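Local coordinates for protein pyridoxal kinase (Entamoeba histolytica, PDB 4S1M) that probably phosphorylates pyridoxal to pyridoxal 5'-phosphate with ATP and magnesium, as a member of the pyridoxine kinase family, at residues G211-V216 / R250-T255. Numbering follows the deposited sequence.
Sequences GDFTGV and RNTVGT
D212 meets T255 at the surface, next to G211; G211, an ADP-binding residue, and D212 are both poorly ordered. As modelled, the D212 carboxylate lies near the aliphatic side of T255, with D212 OD2 3.5 Å from T255 CB, but its position is doubtful. A short acid suits this exposed surface, where its charge can be hydrated. F213 does most of the touching. Rotation about CA–CB (chi1 -21°, well off a staggered value) places the ring against the 250-255 loop. There G254 O lies at the ring edge near its plane, 3.9 Å from F213 CE1. T255 O comes in obliquely, only 2.9 Å from F213 CE1, a doubtful, uncomfortably close approach that suggests imprecise placement. The methyl CG2 of T252 stands 4.1 Å from F213 CE1, and L249 of helix 234-250 also touches the ring. In this ribokinase-like fold, the segment runs into the glycine-rich TGVGD sequence at the start of helix 214-229, probably the counterpart of the GTGD motif that forms the anion hole in relatives. T252 divides its roles: CG2 faces F213, whereas OG1 is hydrogen-bonded to I248 O and to N259 N, fixing the methyl's direction. Past F213, the branched aliphatic side chain of V216 touches L245 and L249.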
loop_
_atom_site.group_PDB
_atom_site.type_symbol
_atom_site.label_atom_id
_atom_site.label_comp_id
_atom_site.label_asym_id
_atom_site.label_seq_id
_atom_site.Cartn_x
_atom_site.Cartn_y
_atom_site.Cartn_z
ATOM N N GLY A 211 -18.080 -10.697 15.218
ATOM C CA GLY A 211 -16.918 -10.474 14.368
ATOM C C GLY A 211 -15.577 -11.108 14.678
ATOM O O GLY A 211 -15.579 -12.161 15.259
ATOM N N ASP A 212 -14.459 -10.496 14.230
ATOM C CA ASP A 212 -13.122 -11.100 14.310
ATOM C C ASP A 212 -11.851 -10.228 14.019
ATOM O O ASP A 212 -10.750 -10.503 14.466
ATOM C CB ASP A 212 -13.054 -12.330 13.409
ATOM C CG ASP A 212 -13.726 -13.531 14.017
ATOM O OD1 ASP A 212 -13.055 -14.269 14.761
ATOM O OD2 ASP A 212 -14.919 -13.758 13.749
ATOM N N PHE A 213 -11.990 -9.170 13.285
ATOM C CA PHE A 213 -10.848 -8.614 12.642
ATOM C C PHE A 213 -9.831 -7.754 13.465
ATOM O O PHE A 213 -10.187 -6.905 14.271
ATOM C CB PHE A 213 -11.390 -7.907 11.436
ATOM C CG PHE A 213 -12.744 -8.410 11.040
ATOM C CD1 PHE A 213 -12.908 -9.169 9.902
ATOM C CD2 PHE A 213 -13.835 -8.185 11.861
ATOM C CE1 PHE A 213 -14.158 -9.625 9.572
ATOM C CE2 PHE A 213 -15.074 -8.629 11.549
ATOM C CZ PHE A 213 -15.253 -9.349 10.417
ATOM N N THR A 214 -8.544 -8.005 13.247
ATOM C CA THR A 214 -7.555 -7.169 13.904
ATOM C C THR A 214 -7.475 -5.878 13.098
ATOM O O THR A 214 -7.071 -4.836 13.585
ATOM C CB THR A 214 -6.218 -7.860 14.109
ATOM O OG1 THR A 214 -5.538 -7.988 12.879
ATOM C CG2 THR A 214 -6.420 -9.228 14.643
ATOM N N GLY A 215 -7.952 -5.995 11.861
ATOM C CA GLY A 215 -8.098 -4.878 10.991
ATOM C C GLY A 215 -9.160 -3.934 11.447
ATOM O O GLY A 215 -9.163 -2.835 11.018
ATOM N N VAL A 216 -10.058 -4.395 12.315
ATOM C CA VAL A 216 -10.998 -3.484 12.963
ATOM C C VAL A 216 -10.295 -2.399 13.716
ATOM O O VAL A 216 -10.447 -1.215 13.384
ATOM C CB VAL A 216 -12.036 -4.232 13.850
ATOM C CG1 VAL A 216 -12.910 -3.264 14.626
ATOM C CG2 VAL A 216 -12.897 -5.179 13.023
ATOM N N ARG A 250 -21.007 -3.640 9.023
ATOM C CA ARG A 250 -22.295 -4.096 8.505
ATOM C C ARG A 250 -22.218 -4.492 7.071
ATOM O O ARG A 250 -22.979 -5.310 6.562
ATOM C CB ARG A 250 -23.363 -2.990 8.658
ATOM C CG ARG A 250 -23.845 -2.825 10.074
ATOM C CD ARG A 250 -25.141 -2.029 10.174
ATOM N NE ARG A 250 -25.236 -1.300 11.430
ATOM C CZ ARG A 250 -24.793 -0.048 11.622
ATOM N NH1 ARG A 250 -24.229 0.672 10.630
ATOM N NH2 ARG A 250 -24.923 0.507 12.817
ATOM N N ASN A 251 -21.317 -3.851 6.364
ATOM C CA ASN A 251 -21.092 -4.131 4.963
ATOM C C ASN A 251 -20.023 -5.210 4.731
ATOM O O ASN A 251 -19.606 -5.382 3.592
ATOM C CB ASN A 251 -20.708 -2.819 4.278
ATOM C CG ASN A 251 -21.935 -1.910 4.040
ATOM O OD1 ASN A 251 -22.667 -2.066 3.046
ATOM N ND2 ASN A 251 -22.194 -0.992 4.964
ATOM N N THR A 252 -19.609 -5.942 5.769
ATOM C CA THR A 252 -18.628 -6.991 5.636
ATOM C C THR A 252 -19.309 -8.364 5.655
ATOM O O THR A 252 -19.964 -8.692 6.623
ATOM C CB THR A 252 -17.557 -6.869 6.728
ATOM O OG1 THR A 252 -16.864 -5.627 6.541
ATOM C CG2 THR A 252 -16.532 -8.053 6.612
ATOM N N VAL A 253 -19.107 -9.162 4.608
ATOM C CA VAL A 253 -19.719 -10.509 4.500
ATOM C C VAL A 253 -18.963 -11.625 5.247
ATOM O O VAL A 253 -19.541 -12.237 6.138
ATOM C CB VAL A 253 -19.983 -10.894 3.027
ATOM C CG1 VAL A 253 -20.592 -12.308 2.895
ATOM C CG2 VAL A 253 -20.912 -9.852 2.403
ATOM N N GLY A 254 -17.700 -11.893 4.919
ATOM C CA GLY A 254 -16.949 -12.926 5.690
ATOM C C GLY A 254 -16.542 -12.423 7.076
ATOM O O GLY A 254 -16.979 -11.348 7.521
ATOM N N THR A 255 -15.705 -13.188 7.768
ATOM C CA THR A 255 -14.971 -12.652 8.919
ATOM C C THR A 255 -13.456 -12.683 8.701
ATOM O O THR A 255 -12.721 -12.144 9.540
ATOM C CB THR A 255 -15.274 -13.383 10.258
ATOM O OG1 THR A 255 -14.962 -14.775 10.117
ATOM C CG2 THR A 255 -16.759 -13.200 10.687
#